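Long-range contacts in putative pectin lyase (Geobacillus virus E2, PDB 7CHU), which serves as the trimeric tailspike of a deep-sea thermophilic bacteriophage and probably recognises or cleaves polysaccharide on the host surface: residues 202-208 against 225-231; 141-147 against 176-180; 209-215 against 237-243. All coordinates share one frame; numbering follows the deposited sequence.

Contact 1: residues 202-208 against 225-231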
# COMPACT_ATOMS: atom_id res chain seq x y z
N PHE A 202 -10.81 13.48 -3.67
CA PHE A 202 -11.91 14.17 -4.32
C PHE A 202 -13.06 13.21 -4.46
O PHE A 202 -12.86 11.99 -4.47
CB PHE A 202 -11.50 14.80 -5.65
CG PHE A 202 -11.43 13.83 -6.83
CD1 PHE A 202 -10.35 13.01 -7.01
CD2 PHE A 202 -12.41 13.83 -7.81
CE1 PHE A 202 -10.26 12.17 -8.11
CE2 PHE A 202 -12.32 13.00 -8.91
CZ PHE A 202 -11.24 12.16 -9.06
N GLY A 203 -14.27 13.75 -4.50
CA GLY A 203 -15.49 12.95 -4.52
C GLY A 203 -16.26 13.16 -5.80
O GLY A 203 -16.26 14.25 -6.38
N VAL A 204 -16.91 12.09 -6.26
CA VAL A 204 -17.82 12.13 -7.40
C VAL A 204 -19.03 11.31 -6.99
O VAL A 204 -18.92 10.10 -6.77
CB VAL A 204 -17.20 11.58 -8.68
CG1 VAL A 204 -18.21 11.66 -9.81
CG2 VAL A 204 -15.96 12.38 -9.08
N ARG A 205 -20.18 11.97 -6.84
CA ARG A 205 -21.33 11.33 -6.23
C ARG A 205 -22.61 11.77 -6.93
O ARG A 205 -22.72 12.92 -7.37
CB ARG A 205 -21.41 11.64 -4.73
CG ARG A 205 -20.16 11.25 -3.93
CD ARG A 205 -20.29 11.62 -2.44
NE ARG A 205 -21.22 10.72 -1.77
CZ ARG A 205 -21.83 10.97 -0.62
NH1 ARG A 205 -21.62 12.12 0.02
NH2 ARG A 205 -22.66 10.06 -0.11
N TYR A 206 -23.57 10.85 -7.02
CA TYR A 206 -24.93 11.13 -7.48
C TYR A 206 -24.97 11.60 -8.93
O TYR A 206 -25.83 12.41 -9.31
CB TYR A 206 -25.62 12.16 -6.58
CG TYR A 206 -25.70 11.71 -5.14
CD1 TYR A 206 -26.62 10.74 -4.75
CD2 TYR A 206 -24.87 12.27 -4.18
CE1 TYR A 206 -26.70 10.33 -3.43
CE2 TYR A 206 -24.93 11.85 -2.85
CZ TYR A 206 -25.85 10.88 -2.49
OH TYR A 206 -25.93 10.47 -1.18
N CYS A 207 -24.06 11.08 -9.76
CA CYS A 207 -24.09 11.34 -11.20
C CYS A 207 -24.80 10.17 -11.87
O CYS A 207 -24.39 9.02 -11.70
CB CYS A 207 -22.68 11.49 -11.76
SG CYS A 207 -21.77 12.86 -11.07
N ALA A 208 -25.85 10.45 -12.65
CA ALA A 208 -26.61 9.35 -13.24
C ALA A 208 -25.99 8.83 -14.54
O ALA A 208 -26.40 7.77 -15.04
CB ALA A 208 -28.06 9.78 -13.46
N LEU A 225 -9.96 8.72 -3.73
CA LEU A 225 -11.22 9.01 -4.41
C LEU A 225 -12.40 8.40 -3.65
O LEU A 225 -12.34 7.25 -3.20
CB LEU A 225 -11.19 8.47 -5.85
CG LEU A 225 -12.54 8.36 -6.60
CD1 LEU A 225 -13.12 9.73 -6.93
CD2 LEU A 225 -12.42 7.53 -7.87
N TYR A 226 -13.46 9.18 -3.52
CA TYR A 226 -14.73 8.75 -2.93
C TYR A 226 -15.78 8.77 -4.05
O TYR A 226 -16.06 9.83 -4.62
CB TYR A 226 -15.11 9.68 -1.79
CG TYR A 226 -16.35 9.34 -0.99
CD1 TYR A 226 -16.63 8.04 -0.61
CD2 TYR A 226 -17.20 10.36 -0.57
CE1 TYR A 226 -17.76 7.74 0.17
CE2 TYR A 226 -18.32 10.07 0.19
CZ TYR A 226 -18.60 8.76 0.56
OH TYR A 226 -19.72 8.48 1.32
N ASN A 227 -16.37 7.62 -4.35
CA ASN A 227 -17.18 7.44 -5.56
C ASN A 227 -18.43 6.66 -5.17
O ASN A 227 -18.34 5.46 -4.90
CB ASN A 227 -16.35 6.71 -6.63
CG ASN A 227 -17.07 6.59 -7.97
OD1 ASN A 227 -18.12 5.96 -8.06
ND2 ASN A 227 -16.48 7.17 -9.02
N THR A 228 -19.58 7.34 -5.05
CA THR A 228 -20.81 6.68 -4.63
C THR A 228 -22.00 7.15 -5.45
O THR A 228 -22.00 8.25 -6.00
CB THR A 228 -21.16 6.92 -3.14
OG1 THR A 228 -21.88 8.15 -2.99
CG2 THR A 228 -19.90 7.00 -2.29
N ASP A 229 -23.04 6.28 -5.53
CA ASP A 229 -24.35 6.63 -6.09
C ASP A 229 -24.26 7.09 -7.55
O ASP A 229 -25.02 7.95 -7.99
CB ASP A 229 -25.05 7.70 -5.24
CG ASP A 229 -25.35 7.22 -3.83
OD1 ASP A 229 -26.40 6.58 -3.65
OD2 ASP A 229 -24.53 7.47 -2.92
N ASN A 230 -23.33 6.53 -8.31
CA ASN A 230 -23.11 6.92 -9.69
C ASN A 230 -23.62 5.85 -10.65
O ASN A 230 -23.77 4.70 -10.28
CB ASN A 230 -21.62 7.16 -9.95
CG ASN A 230 -21.08 8.36 -9.18
OD1 ASN A 230 -21.70 9.43 -9.16
ND2 ASN A 230 -19.92 8.18 -8.55
N GLY A 231 -23.84 6.25 -11.90
CA GLY A 231 -24.15 5.28 -12.94
C GLY A 231 -25.63 4.96 -13.02
O GLY A 231 -26.49 5.57 -12.38
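R205 lays its side chain along T228 and sends NE straight into the hydroxyl, R205 NE to T228 OG1 2.9 Å, with the oxygen in the guanidinium plane. One face of that guanidinium rests on CE2 of Y226, the planes 39° apart, and the other on the ring of its own neighbour Y206. The bend at chi3 (73°) turns the guanidinium into this slot. T228 OG1 in turn donates to D229 OD2 at 2.7 Å, meeting the carboxylate on its anti side; the carboxylate runs beside the Y206 ring, the two planes only 14° apart. The strands that carry this row pair in parallel as neighbouring coils of a right-handed beta-helix, the pectate lyase-like fold, with V204 N to Y226 O at 2.9 Å as one rung. On the face opposite R205 and T228, the N230 amide bridges the turn after the strands. Its ND2 gives one hydrogen to V204 O (2.8 Å, well above the carbonyl plane) and one to N227 OD1, while C207 N reaches N230 OD1 at 2.9 Å in the carbonyl plane. Three bonds thus fix the amide's rotation. Toward the start of the strands L225 CD1 sits over a face of the F202 ring, 3.9 Å from its centroid. Farther out, N263 ND2 bonds N227 OD1 and Y226 packs on L196 of the second subunit.

Contact 2: residues 141-147 against 176-180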
# COMPACT_ATOMS: atom_id res chain seq x y z
N GLY A 141 -11.70 21.25 0.62
CA GLY A 141 -11.97 19.98 1.26
C GLY A 141 -12.93 19.15 0.42
O GLY A 141 -13.72 19.72 -0.34
N MET A 142 -12.88 17.81 0.57
CA MET A 142 -13.66 16.90 -0.28
C MET A 142 -15.17 17.14 -0.23
O MET A 142 -15.89 16.66 -1.12
CB MET A 142 -13.39 15.44 0.11
CG MET A 142 -13.70 14.42 -1.01
SD MET A 142 -13.24 12.71 -0.59
CE MET A 142 -12.11 13.07 0.72
N SER A 143 -15.68 17.82 0.79
CA SER A 143 -17.08 18.25 0.81
C SER A 143 -17.23 19.75 1.00
O SER A 143 -18.26 20.31 0.60
CB SER A 143 -17.83 17.51 1.94
OG SER A 143 -19.23 17.74 1.93
N ALA A 144 -16.23 20.42 1.58
CA ALA A 144 -16.29 21.85 1.83
C ALA A 144 -16.45 22.63 0.53
O ALA A 144 -17.15 23.66 0.49
CB ALA A 144 -15.03 22.31 2.55
N THR A 145 -15.77 22.19 -0.52
CA THR A 145 -15.92 22.73 -1.86
C THR A 145 -16.73 21.71 -2.65
O THR A 145 -16.27 20.59 -2.87
CB THR A 145 -14.58 22.99 -2.54
OG1 THR A 145 -13.86 24.00 -1.81
CG2 THR A 145 -14.80 23.48 -3.99
N CYS A 146 -17.95 22.09 -3.04
CA CYS A 146 -18.85 21.15 -3.72
C CYS A 146 -19.41 21.77 -5.00
O CYS A 146 -20.08 22.81 -4.95
CB CYS A 146 -19.98 20.72 -2.78
SG CYS A 146 -21.10 19.46 -3.53
N ILE A 147 -19.16 21.13 -6.13
CA ILE A 147 -19.74 21.53 -7.41
C ILE A 147 -21.08 20.82 -7.55
O ILE A 147 -21.14 19.59 -7.48
CB ILE A 147 -18.80 21.19 -8.57
CG1 ILE A 147 -17.34 21.62 -8.27
CG2 ILE A 147 -19.31 21.78 -9.87
CD1 ILE A 147 -17.10 23.11 -8.04
N LYS A 176 -9.23 17.76 -3.29
CA LYS A 176 -9.97 18.35 -2.17
C LYS A 176 -11.24 19.09 -2.61
O LYS A 176 -11.46 20.26 -2.25
CB LYS A 176 -9.05 19.28 -1.39
CG LYS A 176 -7.74 18.68 -0.97
CD LYS A 176 -7.99 17.65 0.10
CE LYS A 176 -6.70 17.01 0.63
NZ LYS A 176 -7.08 16.07 1.76
N MET A 177 -12.13 18.37 -3.30
CA MET A 177 -13.44 18.92 -3.66
C MET A 177 -14.34 17.77 -4.10
O MET A 177 -13.87 16.67 -4.39
CB MET A 177 -13.32 19.98 -4.77
CG MET A 177 -13.11 19.40 -6.17
SD MET A 177 -13.21 20.67 -7.51
CE MET A 177 -11.81 21.62 -7.05
N CYS A 178 -15.66 18.04 -4.13
CA CYS A 178 -16.69 17.07 -4.52
C CYS A 178 -17.39 17.57 -5.78
O CYS A 178 -17.63 18.77 -5.92
CB CYS A 178 -17.76 16.85 -3.40
SG CYS A 178 -19.06 15.56 -3.74
N ILE A 179 -17.71 16.64 -6.68
CA ILE A 179 -18.65 16.89 -7.77
C ILE A 179 -19.93 16.12 -7.44
O ILE A 179 -19.90 14.89 -7.31
CB ILE A 179 -18.10 16.46 -9.14
CG1 ILE A 179 -16.98 17.40 -9.58
CG2 ILE A 179 -19.23 16.47 -10.18
CD1 ILE A 179 -15.60 17.06 -9.01
N ASP A 180 -21.04 16.84 -7.29
CA ASP A 180 -22.33 16.25 -6.92
C ASP A 180 -23.28 16.42 -8.11
O ASP A 180 -23.71 17.54 -8.41
CB ASP A 180 -22.88 16.92 -5.66
CG ASP A 180 -24.26 16.41 -5.25
OD1 ASP A 180 -24.86 15.53 -5.94
OD2 ASP A 180 -24.75 16.91 -4.21
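Strands 145-147 and 177-180 run parallel at 24° to each other, 4.6 Å apart at their closest, and three bonds of successive rungs join them: C178 N to T145 O, I147 N to C178 O (2.8 Å) and D180 N to I147 O. This is the lateral pairing of adjacent coils in a right-handed beta-helix, the pectate lyase-like fold. Before the strands the register slips: G141 N reaches K176 O from above the carbonyl plane, M142 still faces M177, and S143 and A144 swing away before the chain rejoins at T145. The side chains sort by face. C146 and C178 lie on one; C146 SG, anti to its own backbone N (chi1 -177°), meets C178 CB at 4.2 Å and D180 CB at 3.8 Å. I147 and I179 share the other, I147 CB touching I179 CG1 at 4.3 Å, and both pack on V157 and F158 of strand 156-160, in the apolar interior of the coil. M177 CB lies against T145 CG2 at 3.9 Å, the two side chains crossing at a slant, while M177 SD comes 4.3 Å from I147 CG1. The polar ends look elsewhere: T145 OG1 takes the N-H of A140, K176 NZ forms a salt bridge with D201, and D180 OD2 one with K148 while its OD1 accepts from Q182 N. S143 OG bonds N107 O of the second subunit, placing the loop at the trimer interface. Where that loop leaves, M142 O sits just 3.0 Å from C178 CB.

Contact 3: residues 209-215 against 237-243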
# COMPACT_ATOMS: atom_id res chain seq x y z
N ASN A 209 -25.01 9.53 -15.10
CA ASN A 209 -24.16 8.97 -16.14
C ASN A 209 -22.94 8.35 -15.44
O ASN A 209 -23.00 8.06 -14.24
CB ASN A 209 -23.83 10.06 -17.16
CG ASN A 209 -23.65 9.52 -18.57
OD1 ASN A 209 -22.67 8.84 -18.86
ND2 ASN A 209 -24.58 9.86 -19.46
N HIS A 210 -21.85 8.11 -16.15
CA HIS A 210 -20.65 7.62 -15.49
C HIS A 210 -20.22 8.60 -14.41
O HIS A 210 -20.40 9.82 -14.55
CB HIS A 210 -19.50 7.44 -16.49
CG HIS A 210 -19.78 6.50 -17.62
ND1 HIS A 210 -20.22 5.20 -17.43
CD2 HIS A 210 -19.61 6.65 -18.96
CE1 HIS A 210 -20.33 4.61 -18.61
NE2 HIS A 210 -19.95 5.47 -19.55
N GLY A 211 -19.67 8.09 -13.32
CA GLY A 211 -19.16 8.97 -12.28
C GLY A 211 -17.86 9.59 -12.77
O GLY A 211 -17.73 10.81 -12.86
N LEU A 212 -16.91 8.73 -13.10
CA LEU A 212 -15.62 9.13 -13.63
C LEU A 212 -15.43 8.35 -14.93
O LEU A 212 -15.45 7.12 -14.94
CB LEU A 212 -14.50 8.82 -12.62
CG LEU A 212 -13.03 8.97 -12.99
CD1 LEU A 212 -12.73 10.45 -13.26
CD2 LEU A 212 -12.15 8.44 -11.86
N TYR A 213 -15.34 9.07 -16.04
CA TYR A 213 -15.11 8.46 -17.35
C TYR A 213 -13.66 8.67 -17.74
O TYR A 213 -13.13 9.79 -17.60
CB TYR A 213 -16.05 9.05 -18.41
CG TYR A 213 -15.79 8.49 -19.80
CD1 TYR A 213 -16.27 7.23 -20.16
CD2 TYR A 213 -15.07 9.21 -20.73
CE1 TYR A 213 -16.02 6.71 -21.41
CE2 TYR A 213 -14.82 8.69 -22.00
CZ TYR A 213 -15.30 7.45 -22.33
OH TYR A 213 -15.05 6.93 -23.57
N ILE A 214 -13.01 7.61 -18.20
CA ILE A 214 -11.57 7.59 -18.43
C ILE A 214 -11.33 6.91 -19.77
O ILE A 214 -11.73 5.76 -19.96
CB ILE A 214 -10.82 6.85 -17.29
CG1 ILE A 214 -10.99 7.60 -15.96
CG2 ILE A 214 -9.34 6.66 -17.61
CD1 ILE A 214 -10.39 6.83 -14.74
N GLU A 215 -10.70 7.62 -20.71
CA GLU A 215 -10.45 7.09 -22.04
C GLU A 215 -9.02 7.41 -22.44
O GLU A 215 -8.64 8.58 -22.49
CB GLU A 215 -11.41 7.66 -23.08
CG GLU A 215 -11.08 7.17 -24.49
CD GLU A 215 -11.99 7.78 -25.57
OE1 GLU A 215 -11.54 7.91 -26.73
OE2 GLU A 215 -13.16 8.11 -25.26
N LYS A 237 -24.15 2.67 -17.56
CA LYS A 237 -23.32 3.70 -16.94
C LYS A 237 -22.85 3.22 -15.56
O LYS A 237 -23.64 2.62 -14.81
CB LYS A 237 -24.07 5.02 -16.81
CG LYS A 237 -24.71 5.50 -18.10
CD LYS A 237 -23.73 5.59 -19.25
CE LYS A 237 -24.43 6.08 -20.53
NZ LYS A 237 -23.53 5.96 -21.70
N HIS A 238 -21.59 3.52 -15.22
CA HIS A 238 -20.92 2.89 -14.08
C HIS A 238 -20.17 3.92 -13.23
O HIS A 238 -20.04 5.09 -13.59
CB HIS A 238 -20.00 1.76 -14.59
CG HIS A 238 -20.72 0.75 -15.44
ND1 HIS A 238 -21.49 -0.25 -14.90
CD2 HIS A 238 -20.83 0.62 -16.79
CE1 HIS A 238 -22.02 -0.98 -15.87
NE2 HIS A 238 -21.64 -0.47 -17.03
N GLY A 239 -19.72 3.47 -12.06
CA GLY A 239 -19.03 4.38 -11.15
C GLY A 239 -17.77 4.96 -11.75
O GLY A 239 -17.57 6.18 -11.77
N VAL A 240 -16.89 4.09 -12.25
CA VAL A 240 -15.70 4.47 -13.01
C VAL A 240 -15.69 3.63 -14.27
O VAL A 240 -15.80 2.40 -14.19
CB VAL A 240 -14.40 4.22 -12.21
CG1 VAL A 240 -13.17 4.64 -13.06
CG2 VAL A 240 -14.42 4.98 -10.90
N TYR A 241 -15.60 4.26 -15.43
CA TYR A 241 -15.59 3.56 -16.71
C TYR A 241 -14.25 3.84 -17.38
O TYR A 241 -13.93 5.00 -17.67
CB TYR A 241 -16.76 4.03 -17.59
CG TYR A 241 -17.07 3.13 -18.78
CD1 TYR A 241 -16.34 3.23 -19.98
CD2 TYR A 241 -18.10 2.21 -18.73
CE1 TYR A 241 -16.65 2.38 -21.09
CE2 TYR A 241 -18.41 1.38 -19.82
CZ TYR A 241 -17.68 1.47 -20.98
OH TYR A 241 -18.01 0.65 -22.03
N ILE A 242 -13.46 2.80 -17.60
CA ILE A 242 -12.12 2.93 -18.16
C ILE A 242 -12.13 2.29 -19.55
O ILE A 242 -12.29 1.07 -19.68
CB ILE A 242 -11.06 2.27 -17.25
CG1 ILE A 242 -11.08 2.94 -15.86
CG2 ILE A 242 -9.70 2.36 -17.93
CD1 ILE A 242 -10.44 2.12 -14.69
N TYR A 243 -11.96 3.12 -20.58
CA TYR A 243 -12.05 2.71 -21.98
C TYR A 243 -10.68 2.82 -22.65
O TYR A 243 -9.92 3.74 -22.38
CB TYR A 243 -13.08 3.61 -22.70
CG TYR A 243 -13.41 3.28 -24.14
CD1 TYR A 243 -13.53 1.95 -24.57
CD2 TYR A 243 -13.67 4.29 -25.05
CE1 TYR A 243 -13.85 1.66 -25.90
CE2 TYR A 243 -13.99 4.01 -26.37
CZ TYR A 243 -14.09 2.69 -26.79
OH TYR A 243 -14.42 2.41 -28.10
O HOH W 1 -21.74 8.35 -21.16
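The imidazole of H210 is held between two side chains of the opposite segment, K237 on one face and Y241 on the other. K237 CD lies 3.8 Å from the ring centroid, the lysine chain passing at about a right angle; Y241 CB stands over the centre of the other face at 3.7 Å, and the Y241 ring continues obliquely past the imidazole, planes 32° apart, with Y241 CD2 3.3 Å from H210 CE1. In the plane of the imidazole, H238 N donates to H210 ND1 (3.1 Å), a bond that helps fix the ring's rotation and is consistent with an unprotonated ND1. K237 continues past H210 to N209, its CD 3.4 Å from N209 OD1. From here strands 212-215 and 240-243 pair in parallel, one more lateral step between coils of the right-handed beta-helix, with rungs such as Y243 N to I214 O at 2.7 Å. Y213, Y241 and Y243 share a face with E215. Y213 runs alongside both other tyrosines, its OH 3.3 Å from Y243 CD2, and donates to E215 OE2, which is met on its anti side and also lies at the edge of the Y243 ring. With CG anti to the backbone N (chi1 177°), Y213 extends from the strand toward that carboxylate. On the opposite face L212, I214, V240 and I242 fill the coil interior, I214 CD1 reaching V240 CG1 at 3.9 Å. Beyond the two segments, Y241 OH bonds D271, and the H238 ring stacks on Y269.

Overall arrangement
All three contacts join parallel strands of neighbouring coils, and all are largely buried. Contacts 2 and 1 lie side by side: strands 177-180 and 202-205 are neighbours, bonded between G203 and both M177 and I179. Contact 3 belongs to another wall of the helix, reached along the chain from 202-208; it meets contact 1 where N227 ND2 bonds G239 O, and is about 6 Å from contact 2 at the nearest atoms. Contacts 1 and 2 also touch the second subunit, whereas no other chain reaches contact 3. Contact 2 relies mainly on backbone rungs and apolar packing, contact 1 on an arginine-threonine-aspartate row and an asparagine bridge, contact 3 on a histidine and tyrosines.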